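Local coordinates for N-acetylmuramoyl-L-alanine amidase domain-containing protein SAOUHSC_02979 (Staphylococcus aureus, PDB 5T1Q) that probably hydrolyses amide bonds of bacterial cell-wall peptidoglycan, in a secreted chain that joins a glucosaminidase-type domain to a C-terminal CHAP domain, at residues N3-P7 / K187-T191; R61-K65 / Y222-I226; R295-F301 / G313-E319; G325-E331 / S341-A347. All coordinates share one frame; numbering follows the deposited sequence.

The four contacts fall into two groups on different parts of the chain. Interactions 1 and 2 lie on its mainly helical side, around the glucosaminidase-like region; their segments alternate along the sequence, their centres lie about 29 Å apart, and their nearest atoms stay about 12 Å from each other. Interactions 3 and 4 follow one after the other in the CHAP domain, centres about 9 Å apart, in one mixed sheet where strands 314-321 and 327-332 are neighbours. They meet at His314 and Glu331, an arrangement that with Cys253 is consistent with the Cys-His-Glu catalytic triad of a CHAP hydrolase. About 34 to 35 Å separate the centres of the first pair from those of the second.

Interaction 1. Residues N3-P7 / K187-T191; sequences NPQLP and KTYAT
The carbonyl oxygen of Thr188 takes the amide of Asn3, with ND2 2.9 Å from Thr188 O and an N-H...O angle of 161°. The acceptor lies close to the plane of the Asn3 amide, whereas ND2 sits above the plane of the Thr188 carbonyl. Tyr167 OH gives the same oxygen a second hydrogen bond. Asn3 can reach across because CG stands anti to its backbone N (chi1 -176°), and its other end is held at home: OD1 accepts from Gln5 N at 3.0 Å, making an Asx turn. Asn3 to Leu6 also form a type I beta turn, so the N-terminal segment arrives as a compact loop laid against the loop between helices 178-185 and 195-205 of the glucosaminidase-like domain. Beyond the turn the Gln5 side chain, bent at chi2, runs alongside Tyr189, its NE2 3.9 Å from Tyr189 CE2 and over one face of the ring toward the rim, with amide and ring planes 35° apart. Gly110 O and Lys112 N fix that amide at both ends, while Tyr189 OH bonds to Phe109 O. Leu6 fills the middle with its two branches, CD1 near Lys187 O and CD2 3.8 Å from Ala190 C. Pro7 CD and Thr191 CG2 meet tip to tip at 3.5 Å, and Thr191 OG1 turns instead to Glu126 and Ala127 N.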
loop_
_atom_site.group_PDB
_atom_site.type_symbol
_atom_site.label_atom_id
_atom_site.label_comp_id
_atom_site.label_asym_id
_atom_site.label_seq_id
_atom_site.Cartn_x
_atom_site.Cartn_y
_atom_site.Cartn_z
ATOM N N ASN A 3 -7.298 3.429 -22.160
ATOM C CA ASN A 3 -7.738 3.736 -20.773
ATOM C C ASN A 3 -6.719 4.618 -20.016
ATOM O O ASN A 3 -5.620 4.160 -19.698
ATOM C CB ASN A 3 -7.978 2.414 -20.017
ATOM C CG ASN A 3 -8.539 2.603 -18.603
ATOM O OD1 ASN A 3 -8.550 3.703 -18.043
ATOM N ND2 ASN A 3 -8.998 1.503 -18.014
ATOM N N PRO A 4 -7.087 5.885 -19.723
ATOM C CA PRO A 4 -6.175 6.800 -19.012
ATOM C C PRO A 4 -5.701 6.365 -17.604
ATOM O O PRO A 4 -4.633 6.806 -17.167
ATOM C CB PRO A 4 -6.985 8.099 -18.929
ATOM C CG PRO A 4 -7.892 8.041 -20.107
ATOM C CD PRO A 4 -8.294 6.597 -20.191
ATOM N N GLN A 5 -6.488 5.547 -16.897
ATOM C CA GLN A 5 -6.082 5.062 -15.570
ATOM C C GLN A 5 -4.948 4.038 -15.597
ATOM O O GLN A 5 -4.373 3.726 -14.555
ATOM C CB GLN A 5 -7.269 4.470 -14.786
ATOM C CG GLN A 5 -8.094 5.494 -14.041
ATOM C CD GLN A 5 -7.282 6.242 -13.004
ATOM O OE1 GLN A 5 -7.094 7.442 -13.119
ATOM N NE2 GLN A 5 -6.746 5.526 -12.021
ATOM N N LEU A 6 -4.633 3.506 -16.772
ATOM C CA LEU A 6 -3.572 2.505 -16.883
ATOM C C LEU A 6 -2.359 3.150 -17.534
ATOM O O LEU A 6 -2.456 4.278 -18.017
ATOM C CB LEU A 6 -4.074 1.292 -17.671
ATOM C CG LEU A 6 -5.321 0.605 -17.090
ATOM C CD1 LEU A 6 -5.785 -0.500 -18.025
ATOM C CD2 LEU A 6 -5.080 0.051 -15.689
ATOM N N PRO A 7 -1.196 2.472 -17.492
ATOM C CA PRO A 7 -0.008 3.052 -18.122
ATOM C C PRO A 7 -0.150 3.223 -19.631
ATOM O O PRO A 7 -0.613 2.313 -20.318
ATOM C CB PRO A 7 1.096 2.027 -17.822
ATOM C CG PRO A 7 0.628 1.293 -16.619
ATOM C CD PRO A 7 -0.868 1.267 -16.705
ATOM N N LYS A 187 -9.303 -4.864 -13.561
ATOM C CA LYS A 187 -8.513 -4.597 -14.778
ATOM C C LYS A 187 -8.841 -3.295 -15.483
ATOM O O LYS A 187 -8.242 -2.976 -16.502
ATOM C CB LYS A 187 -8.624 -5.806 -15.728
ATOM C CG LYS A 187 -7.813 -6.993 -15.208
ATOM C CD LYS A 187 -8.278 -8.360 -15.685
ATOM C CE LYS A 187 -7.575 -9.445 -14.864
ATOM N NZ LYS A 187 -8.059 -10.825 -15.141
ATOM N N THR A 188 -9.744 -2.512 -14.908
ATOM C CA THR A 188 -10.164 -1.255 -15.507
ATOM C C THR A 188 -9.680 -0.015 -14.748
ATOM O O THR A 188 -9.750 1.097 -15.278
ATOM C CB THR A 188 -11.697 -1.212 -15.577
ATOM O OG1 THR A 188 -12.233 -1.386 -14.263
ATOM C CG2 THR A 188 -12.225 -2.318 -16.479
ATOM N N TYR A 189 -9.199 -0.203 -13.522
ATOM C CA TYR A 189 -8.789 0.915 -12.681
ATOM C C TYR A 189 -7.314 0.894 -12.295
ATOM O O TYR A 189 -6.699 1.957 -12.177
ATOM C CB TYR A 189 -9.631 0.918 -11.413
ATOM C CG TYR A 189 -9.719 2.270 -10.751
ATOM C CD1 TYR A 189 -10.710 3.171 -11.126
ATOM C CD2 TYR A 189 -8.814 2.657 -9.764
ATOM C CE1 TYR A 189 -10.808 4.413 -10.522
ATOM C CE2 TYR A 189 -8.900 3.899 -9.163
ATOM C CZ TYR A 189 -9.903 4.775 -9.547
ATOM O OH TYR A 189 -10.014 6.009 -8.960
ATOM N N ALA A 190 -6.765 -0.305 -12.083
ATOM C CA ALA A 190 -5.368 -0.470 -11.671
ATOM C C ALA A 190 -4.724 -1.698 -12.288
ATOM O O ALA A 190 -5.407 -2.601 -12.788
ATOM C CB ALA A 190 -5.289 -0.564 -10.154
ATOM N N THR A 191 -3.398 -1.722 -12.256
ATOM C CA THR A 191 -2.628 -2.847 -12.784
ATOM C C THR A 191 -2.382 -3.909 -11.698
ATOM O O THR A 191 -2.103 -5.075 -11.997
ATOM C CB THR A 191 -1.283 -2.360 -13.326
ATOM O OG1 THR A 191 -0.581 -1.682 -12.283
ATOM C CG2 THR A 191 -1.484 -1.402 -14.479
#

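Interaction 2. Residues R61-K65 / Y222-I226; sequences RQFVK and YERSI
Arg61 lays one face of its guanidinium over Ile226, whose CD1 sits above the centre of the group, while CG2 comes within 3.5 Å of Arg61 NH1. The contact sets the start of the long helix 58-78 against the short, weakly bonded helix 222-225, more than 150 residues further on. The arginine stays extended from CG to NE and carries NH2 on to a salt bridge with Asp56. Glu223 crosses it at about a right angle, with OE1 4.0 Å from Arg61 NE, too long for a salt bridge though the charges may still attract. The other oxygen faces Lys65: Glu223 OE2 lies 3.3 Å from Lys65 NZ, a weak hydrogen bond within a salt bridge. Nearly one turn on from Arg61, Val64 packs crosswise on Tyr222, its CG1 3.7 Å from CZ of the ring and oblique to it. With CG anti to the backbone N (chi1 170°), Tyr222 points its ring at the helix, and its hydroxyl bonds to Tyr206 O. Between Lys65 and Glu223, one water accepts from Glu223 N at 2.9 Å and, weakly, from Lys65 NZ at 3.3 Å.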
loop_
_atom_site.group_PDB
_atom_site.type_symbol
_atom_site.label_atom_id
_atom_site.label_comp_id
_atom_site.label_asym_id
_atom_site.label_seq_id
_atom_site.Cartn_x
_atom_site.Cartn_y
_atom_site.Cartn_z
ATOM N N ARG A 61 -9.555 4.825 10.498
ATOM C CA ARG A 61 -10.857 5.032 11.158
ATOM C C ARG A 61 -11.293 6.498 11.051
ATOM O O ARG A 61 -12.427 6.783 10.683
ATOM C CB ARG A 61 -10.778 4.633 12.629
ATOM C CG ARG A 61 -10.695 3.131 12.900
ATOM C CD ARG A 61 -10.097 2.886 14.282
ATOM N NE ARG A 61 -10.547 1.652 14.923
ATOM C CZ ARG A 61 -10.135 0.419 14.628
ATOM N NH1 ARG A 61 -10.618 -0.609 15.326
ATOM N NH2 ARG A 61 -9.263 0.194 13.643
ATOM N N GLN A 62 -10.388 7.420 11.367
ATOM C CA GLN A 62 -10.694 8.849 11.276
ATOM C C GLN A 62 -10.891 9.301 9.812
ATOM O O GLN A 62 -11.726 10.154 9.534
ATOM C CB GLN A 62 -9.615 9.681 11.973
ATOM C CG GLN A 62 -9.502 9.410 13.471
ATOM C CD GLN A 62 -10.776 9.755 14.239
ATOM O OE1 GLN A 62 -11.406 10.798 14.009
ATOM N NE2 GLN A 62 -11.152 8.886 15.168
ATOM N N PHE A 63 -10.136 8.718 8.884
ATOM C CA PHE A 63 -10.291 9.048 7.466
ATOM C C PHE A 63 -11.677 8.611 6.970
ATOM O O PHE A 63 -12.316 9.318 6.198
ATOM C CB PHE A 63 -9.177 8.395 6.644
ATOM C CG PHE A 63 -9.327 8.577 5.169
ATOM C CD1 PHE A 63 -8.973 9.780 4.564
ATOM C CD2 PHE A 63 -9.808 7.540 4.372
ATOM C CE1 PHE A 63 -9.099 9.946 3.189
ATOM C CE2 PHE A 63 -9.934 7.702 2.996
ATOM C CZ PHE A 63 -9.583 8.906 2.407
ATOM N N VAL A 64 -12.132 7.446 7.420
ATOM C CA VAL A 64 -13.458 6.963 7.068
ATOM C C VAL A 64 -14.518 7.964 7.545
ATOM O O VAL A 64 -15.441 8.284 6.798
ATOM C CB VAL A 64 -13.732 5.555 7.652
ATOM C CG1 VAL A 64 -15.204 5.185 7.541
ATOM C CG2 VAL A 64 -12.881 4.509 6.945
ATOM N N LYS A 65 -14.372 8.469 8.774
ATOM C CA LYS A 65 -15.335 9.440 9.317
ATOM C C LYS A 65 -15.306 10.776 8.582
ATOM O O LYS A 65 -16.322 11.446 8.497
ATOM C CB LYS A 65 -15.095 9.699 10.802
ATOM C CG LYS A 65 -15.349 8.514 11.715
ATOM C CD LYS A 65 -15.050 8.921 13.154
ATOM C CE LYS A 65 -15.197 7.779 14.138
ATOM N NZ LYS A 65 -14.905 8.234 15.534
ATOM N N TYR A 222 -19.559 4.067 15.085
ATOM C CA TYR A 222 -18.845 3.408 13.995
ATOM C C TYR A 222 -17.684 2.543 14.486
ATOM O O TYR A 222 -17.587 1.375 14.124
ATOM C CB TYR A 222 -18.329 4.423 12.972
ATOM C CG TYR A 222 -17.399 3.792 11.968
ATOM C CD1 TYR A 222 -17.857 2.819 11.081
ATOM C CD2 TYR A 222 -16.055 4.149 11.915
ATOM C CE1 TYR A 222 -17.000 2.220 10.172
ATOM C CE2 TYR A 222 -15.200 3.565 11.004
ATOM C CZ TYR A 222 -15.677 2.602 10.135
ATOM O OH TYR A 222 -14.812 2.030 9.240
ATOM N N GLU A 223 -16.808 3.112 15.306
ATOM C CA GLU A 223 -15.658 2.351 15.801
ATOM C C GLU A 223 -16.062 1.101 16.582
ATOM O O GLU A 223 -15.328 0.121 16.612
ATOM C CB GLU A 223 -14.700 3.233 16.600
ATOM C CG GLU A 223 -14.040 4.308 15.743
ATOM C CD GLU A 223 -12.838 4.970 16.399
ATOM O OE1 GLU A 223 -12.241 4.375 17.326
ATOM O OE2 GLU A 223 -12.466 6.080 15.961
ATOM N N ARG A 224 -17.256 1.126 17.160
ATOM C CA ARG A 224 -17.784 -0.013 17.911
ATOM C C ARG A 224 -18.049 -1.231 17.006
ATOM O O ARG A 224 -17.999 -2.370 17.472
ATOM C CB ARG A 224 -19.091 0.394 18.602
ATOM C CG ARG A 224 -19.432 -0.386 19.858
ATOM C CD ARG A 224 -20.747 0.132 20.427
ATOM N NE ARG A 224 -20.756 0.191 21.892
ATOM C CZ ARG A 224 -20.163 1.151 22.613
ATOM N NH1 ARG A 224 -20.245 1.134 23.944
ATOM N NH2 ARG A 224 -19.467 2.128 22.019
ATOM N N SER A 225 -18.320 -0.982 15.721
ATOM C CA SER A 225 -18.643 -2.053 14.757
ATOM C C SER A 225 -17.434 -2.782 14.170
ATOM O O SER A 225 -17.575 -3.901 13.678
ATOM C CB SER A 225 -19.470 -1.482 13.604
ATOM O OG SER A 225 -18.725 -0.513 12.888
ATOM N N ILE A 226 -16.265 -2.138 14.201
ATOM C CA ILE A 226 -15.032 -2.719 13.659
ATOM C C ILE A 226 -14.561 -3.871 14.553
ATOM O O ILE A 226 -14.210 -3.668 15.715
ATOM C CB ILE A 226 -13.916 -1.655 13.528
ATOM C CG1 ILE A 226 -14.373 -0.530 12.596
ATOM C CG2 ILE A 226 -12.626 -2.280 12.997
ATOM C CD1 ILE A 226 -13.435 0.652 12.558
HETATM O O HOH W 1 -17.157 5.862 16.189
#

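Interaction 3. Residues R295-F301 / G313-E319; sequences RHAAVVF and GHVAFVE
His296 to Phe301 pair with His314 to Val318 through six backbone hydrogen bonds. His296 N, at the loop end, gives to Val318 O at 2.8 Å; Val318 N returns to Ala297 O. Two regular antiparallel hydrogen-bonded pairs follow, Val299 with Ala316 and Phe301 with His314, and the shortest bond, Val299 N to Ala316 O, is 2.7 Å. Among the aromatic groups, the His296 and Phe317 rings are nearly parallel (21°) but slid apart so that they barely overlap; CD2 of His296 comes 3.2 Å from CZ of Phe317. With CG anti to the backbone N (chi1 -178°), the His314 imidazole, bound to Glu331, runs alongside Phe301, rings oblique, Phe301 CD1 3.9 Å from His314 CD2. Aliphatic contacts join Val299 CG1 to Ala316 CB at 3.8 Å on their shared face; separately, Val299 CB touches Val318 CG2. Water links the outer end: one molecule lies 2.8 Å from His296 NE2 and donates to both the backbone O and OE1 of Glu319, whose carboxylate also bonds Ser330 OG through OE2 and Arg260 through OE1. Strand 354-357 flanks 298-301, and 327-332 flanks 314-321. Helix 253-262 lies against Ala298 and Phe317 and brings Cys253 to His314, consistent with the catalytic Cys-His pair of CHAP domains.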
loop_
_atom_site.group_PDB
_atom_site.type_symbol
_atom_site.label_atom_id
_atom_site.label_comp_id
_atom_site.label_asym_id
_atom_site.label_seq_id
_atom_site.Cartn_x
_atom_site.Cartn_y
_atom_site.Cartn_z
ATOM N N ARG A 295 18.284 -11.168 16.456
ATOM C CA ARG A 295 16.872 -10.875 16.567
ATOM C C ARG A 295 16.625 -9.367 16.529
ATOM O O ARG A 295 17.310 -8.612 17.196
ATOM C CB ARG A 295 16.334 -11.478 17.867
ATOM C CG ARG A 295 14.838 -11.364 18.055
ATOM C CD ARG A 295 14.407 -12.085 19.319
ATOM N NE ARG A 295 12.964 -12.005 19.500
ATOM C CZ ARG A 295 12.339 -11.101 20.254
ATOM N NH1 ARG A 295 11.011 -11.129 20.345
ATOM N NH2 ARG A 295 13.023 -10.168 20.932
ATOM N N HIS A 296 15.656 -8.961 15.712
ATOM C CA HIS A 296 15.258 -7.560 15.525
ATOM C C HIS A 296 16.293 -6.634 14.898
ATOM O O HIS A 296 16.209 -5.397 15.010
ATOM C CB HIS A 296 14.685 -6.944 16.816
ATOM C CG HIS A 296 13.445 -7.630 17.302
ATOM N ND1 HIS A 296 13.007 -7.539 18.601
ATOM C CD2 HIS A 296 12.593 -8.478 16.677
ATOM C CE1 HIS A 296 11.899 -8.246 18.742
ATOM N NE2 HIS A 296 11.622 -8.822 17.587
ATOM N N ALA A 297 17.250 -7.226 14.210
ATOM C CA ALA A 297 18.217 -6.475 13.474
ATOM C C ALA A 297 17.670 -6.323 12.068
ATOM O O ALA A 297 16.774 -7.067 11.660
ATOM C CB ALA A 297 19.541 -7.220 13.435
ATOM N N ALA A 298 18.166 -5.325 11.351
ATOM C CA ALA A 298 17.870 -5.188 9.927
ATOM C C ALA A 298 18.844 -6.158 9.241
ATOM O O ALA A 298 20.026 -6.177 9.591
ATOM C CB ALA A 298 18.130 -3.771 9.453
ATOM N N VAL A 299 18.364 -6.983 8.316
ATOM C CA VAL A 299 19.248 -7.915 7.617
ATOM C C VAL A 299 19.403 -7.451 6.177
ATOM O O VAL A 299 18.416 -7.232 5.461
ATOM C CB VAL A 299 18.810 -9.391 7.743
ATOM C CG1 VAL A 299 17.378 -9.595 7.278
ATOM C CG2 VAL A 299 19.763 -10.301 6.980
ATOM N N VAL A 300 20.657 -7.278 5.766
ATOM C CA VAL A 300 20.946 -6.781 4.439
ATOM C C VAL A 300 21.476 -7.847 3.478
ATOM O O VAL A 300 22.350 -8.639 3.839
ATOM C CB VAL A 300 21.977 -5.658 4.526
ATOM C CG1 VAL A 300 22.341 -5.152 3.130
ATOM C CG2 VAL A 300 21.462 -4.541 5.420
ATOM N N PHE A 301 20.936 -7.800 2.253
ATOM C CA PHE A 301 21.325 -8.614 1.118
ATOM C C PHE A 301 22.047 -7.667 0.152
ATOM O O PHE A 301 21.448 -6.665 -0.292
ATOM C CB PHE A 301 20.086 -9.135 0.356
ATOM C CG PHE A 301 19.290 -10.194 1.081
ATOM C CD1 PHE A 301 18.428 -9.855 2.110
ATOM C CD2 PHE A 301 19.368 -11.524 0.690
ATOM C CE1 PHE A 301 17.675 -10.825 2.759
ATOM C CE2 PHE A 301 18.626 -12.508 1.344
ATOM C CZ PHE A 301 17.768 -12.159 2.363
ATOM N N GLY A 313 19.841 -4.615 -4.224
ATOM C CA GLY A 313 19.918 -5.549 -3.113
ATOM C C GLY A 313 18.566 -5.554 -2.407
ATOM O O GLY A 313 17.539 -5.216 -2.994
ATOM N N HIS A 314 18.573 -5.874 -1.130
ATOM C CA HIS A 314 17.347 -5.964 -0.384
ATOM C C HIS A 314 17.623 -5.832 1.096
ATOM O O HIS A 314 18.741 -6.063 1.539
ATOM C CB HIS A 314 16.692 -7.322 -0.701
ATOM C CG HIS A 314 15.382 -7.535 -0.029
ATOM N ND1 HIS A 314 14.280 -6.755 -0.297
ATOM C CD2 HIS A 314 14.978 -8.462 0.870
ATOM C CE1 HIS A 314 13.258 -7.171 0.439
ATOM N NE2 HIS A 314 13.658 -8.200 1.160
ATOM N N VAL A 315 16.609 -5.432 1.850
ATOM C CA VAL A 315 16.706 -5.342 3.290
ATOM C C VAL A 315 15.408 -5.884 3.906
ATOM O O VAL A 315 14.312 -5.681 3.377
ATOM C CB VAL A 315 17.102 -3.919 3.774
ATOM C CG1 VAL A 315 16.009 -2.891 3.488
ATOM C CG2 VAL A 315 17.442 -3.920 5.245
ATOM N N ALA A 316 15.551 -6.591 5.023
ATOM C CA ALA A 316 14.433 -7.219 5.721
ATOM C C ALA A 316 14.648 -7.114 7.213
ATOM O O ALA A 316 15.716 -6.685 7.657
ATOM C CB ALA A 316 14.307 -8.675 5.312
ATOM N N PHE A 317 13.630 -7.479 7.983
ATOM C CA PHE A 317 13.681 -7.416 9.439
ATOM C C PHE A 317 13.743 -8.823 10.021
ATOM O O PHE A 317 12.948 -9.676 9.637
ATOM C CB PHE A 317 12.440 -6.676 9.955
ATOM C CG PHE A 317 12.374 -6.565 11.457
ATOM C CD1 PHE A 317 13.065 -5.571 12.117
ATOM C CD2 PHE A 317 11.626 -7.458 12.207
ATOM C CE1 PHE A 317 13.017 -5.455 13.503
ATOM C CE2 PHE A 317 11.582 -7.363 13.597
ATOM C CZ PHE A 317 12.274 -6.349 14.243
ATOM N N VAL A 318 14.679 -9.073 10.935
ATOM C CA VAL A 318 14.809 -10.385 11.566
ATOM C C VAL A 318 13.763 -10.556 12.693
ATOM O O VAL A 318 13.885 -9.946 13.759
ATOM C CB VAL A 318 16.215 -10.603 12.157
ATOM C CG1 VAL A 318 16.330 -11.982 12.807
ATOM C CG2 VAL A 318 17.276 -10.436 11.089
ATOM N N GLU A 319 12.741 -11.379 12.446
ATOM C CA GLU A 319 11.710 -11.653 13.451
ATOM C C GLU A 319 12.199 -12.679 14.477
ATOM O O GLU A 319 11.850 -12.608 15.648
ATOM C CB GLU A 319 10.440 -12.201 12.804
ATOM C CG GLU A 319 9.760 -11.277 11.808
ATOM C CD GLU A 319 9.057 -10.074 12.430
ATOM O OE1 GLU A 319 8.934 -9.991 13.683
ATOM O OE2 GLU A 319 8.590 -9.211 11.649
HETATM O O HOH W 2 11.991 -14.109 18.109
HETATM O O HOH W 3 9.851 -10.554 16.230
#

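Interaction 4. Residues G325-E331 / S341-A347; sequences GSIVISE and SHRTINA
Glu331 and Arg343 form a two-pronged, side-on salt bridge across the strands. Arg343 NE reaches Glu331 OE2 at 2.7 Å, and NH2 of the arginine reaches OE1 of the glutamate at 3.3 Å; each oxygen uses its syn lone pair, and the carboxylate and guanidinium planes are nearly coplanar (17°). OE1 is also hydrogen-bonded to His314 NE2, while a water donates to OE2 and lies 2.6 Å from Ser341 OG. Gripped through both oxygens, the carboxylate has little freedom to rotate. Apolar contacts continue along the same face: Ile329 CD1 covers one face of the guanidinium and lies 3.8 Å from Ile345 CG1, while CG1 of Ile327 packs on Ile345 CB at 3.6 Å. On the opposite face, with Val328 and Thr344, Ser330 CB meets the edge of the His342 ring, whose NE2 bonds to Glu38. Six backbone bonds pair Ile327, Ile329 and Glu331 with Ile345, Arg343 and Ser341, a beta hairpin; Ile329 N to Arg343 O is almost straight, 174° at the hydrogen. Beyond Ile345, Asn346 occupies the N-cap position of helix 347-350. Strand 314-321 borders the hairpin's 327-332 arm, and strand 37-39 from the N-terminal region runs alongside 339-345.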
loop_
_atom_site.group_PDB
_atom_site.type_symbol
_atom_site.label_atom_id
_atom_site.label_comp_id
_atom_site.label_asym_id
_atom_site.label_seq_id
_atom_site.Cartn_x
_atom_site.Cartn_y
_atom_site.Cartn_z
ATOM N N GLY A 325 20.371 -21.908 13.563
ATOM C CA GLY A 325 21.096 -20.837 12.855
ATOM C C GLY A 325 20.323 -20.171 11.708
ATOM O O GLY A 325 20.761 -19.167 11.184
ATOM N N SER A 326 19.179 -20.730 11.306
ATOM C CA SER A 326 18.382 -20.117 10.242
ATOM C C SER A 326 17.646 -18.908 10.826
ATOM O O SER A 326 17.637 -18.728 12.034
ATOM C CB SER A 326 17.416 -21.123 9.616
ATOM O OG SER A 326 16.541 -21.676 10.563
ATOM N N ILE A 327 17.064 -18.064 9.978
ATOM C CA ILE A 327 16.346 -16.885 10.469
ATOM C C ILE A 327 14.963 -16.788 9.838
ATOM O O ILE A 327 14.736 -17.297 8.741
ATOM C CB ILE A 327 17.124 -15.560 10.174
ATOM C CG1 ILE A 327 17.363 -15.383 8.672
ATOM C CG2 ILE A 327 18.460 -15.558 10.890
ATOM C CD1 ILE A 327 18.032 -14.090 8.271
ATOM N N VAL A 328 14.051 -16.131 10.549
ATOM C CA VAL A 328 12.726 -15.829 10.041
ATOM C C VAL A 328 12.736 -14.322 9.832
ATOM O O VAL A 328 13.039 -13.560 10.770
ATOM C CB VAL A 328 11.627 -16.182 11.039
ATOM C CG1 VAL A 328 10.259 -15.856 10.449
ATOM C CG2 VAL A 328 11.716 -17.650 11.431
ATOM N N ILE A 329 12.409 -13.890 8.611
ATOM C CA ILE A 329 12.419 -12.486 8.269
ATOM C C ILE A 329 11.065 -12.022 7.748
ATOM O O ILE A 329 10.300 -12.826 7.227
ATOM C CB ILE A 329 13.482 -12.163 7.185
ATOM C CG1 ILE A 329 13.218 -12.925 5.883
ATOM C CG2 ILE A 329 14.866 -12.505 7.692
ATOM C CD1 ILE A 329 14.110 -12.537 4.720
ATOM N N SER A 330 10.795 -10.721 7.893
ATOM C CA SER A 330 9.612 -10.100 7.336
ATOM C C SER A 330 10.120 -8.974 6.411
ATOM O O SER A 330 11.185 -8.370 6.640
ATOM C CB SER A 330 8.647 -9.595 8.422
ATOM O OG SER A 330 9.211 -8.558 9.200
ATOM N N GLU A 331 9.351 -8.681 5.379
ATOM C CA GLU A 331 9.785 -7.737 4.358
ATOM C C GLU A 331 8.577 -7.266 3.566
ATOM O O GLU A 331 7.494 -7.803 3.736
ATOM C CB GLU A 331 10.778 -8.453 3.441
ATOM C CG GLU A 331 10.203 -9.751 2.885
ATOM C CD GLU A 331 11.230 -10.722 2.350
ATOM O OE1 GLU A 331 12.409 -10.341 2.145
ATOM O OE2 GLU A 331 10.845 -11.896 2.115
ATOM N N SER A 341 5.345 -9.656 3.473
ATOM C CA SER A 341 5.479 -11.125 3.518
ATOM C C SER A 341 6.640 -11.543 4.423
ATOM O O SER A 341 7.354 -10.705 4.973
ATOM C CB SER A 341 5.693 -11.689 2.106
ATOM O OG SER A 341 6.863 -11.142 1.534
ATOM N N HIS A 342 6.813 -12.846 4.577
ATOM C CA HIS A 342 7.817 -13.370 5.488
ATOM C C HIS A 342 8.333 -14.695 4.973
ATOM O O HIS A 342 7.641 -15.388 4.233
ATOM C CB HIS A 342 7.184 -13.645 6.871
ATOM C CG HIS A 342 5.888 -12.943 7.106
ATOM N ND1 HIS A 342 4.671 -13.570 6.938
ATOM C CD2 HIS A 342 5.608 -11.675 7.487
ATOM C CE1 HIS A 342 3.696 -12.716 7.204
ATOM N NE2 HIS A 342 4.241 -11.556 7.534
ATOM N N ARG A 343 9.522 -15.074 5.407
ATOM C CA ARG A 343 10.095 -16.347 5.005
ATOM C C ARG A 343 11.247 -16.722 5.908
ATOM O O ARG A 343 11.663 -15.934 6.736
ATOM C CB ARG A 343 10.575 -16.299 3.532
ATOM C CG ARG A 343 11.570 -15.198 3.217
ATOM C CD ARG A 343 11.825 -15.102 1.709
ATOM N NE ARG A 343 12.565 -13.884 1.389
ATOM C CZ ARG A 343 13.783 -13.795 0.851
ATOM N NH1 ARG A 343 14.471 -14.861 0.471
ATOM N NH2 ARG A 343 14.294 -12.584 0.635
ATOM N N THR A 344 11.765 -17.927 5.704
ATOM C CA THR A 344 12.892 -18.440 6.447
ATOM C C THR A 344 14.106 -18.536 5.524
ATOM O O THR A 344 14.006 -19.048 4.411
ATOM C CB THR A 344 12.590 -19.842 7.010
ATOM O OG1 THR A 344 11.551 -19.735 7.975
ATOM C CG2 THR A 344 13.839 -20.474 7.678
ATOM N N ILE A 345 15.241 -18.035 5.996
ATOM C CA ILE A 345 16.493 -18.110 5.261
ATOM C C ILE A 345 17.322 -19.171 5.961
ATOM O O ILE A 345 17.526 -19.073 7.172
ATOM C CB ILE A 345 17.257 -16.763 5.306
ATOM C CG1 ILE A 345 16.419 -15.617 4.693
ATOM C CG2 ILE A 345 18.625 -16.898 4.629
ATOM C CD1 ILE A 345 16.069 -15.800 3.223
ATOM N N ASN A 346 17.826 -20.161 5.210
ATOM C CA ASN A 346 18.613 -21.249 5.811
ATOM C C ASN A 346 19.895 -20.737 6.481
ATOM O O ASN A 346 20.391 -19.636 6.175
ATOM C CB ASN A 346 18.856 -22.428 4.827
ATOM C CG ASN A 346 19.699 -22.056 3.596
ATOM O OD1 ASN A 346 19.171 -21.982 2.477
ATOM N ND2 ASN A 346 21.009 -21.868 3.779
ATOM N N ALA A 347 20.407 -21.542 7.408
ATOM C CA ALA A 347 21.579 -21.205 8.224
ATOM C C ALA A 347 22.815 -20.798 7.433
ATOM O O ALA A 347 23.447 -19.790 7.753
ATOM C CB ALA A 347 21.923 -22.354 9.163
HETATM O O HOH W 4 8.511 -13.092 1.357
#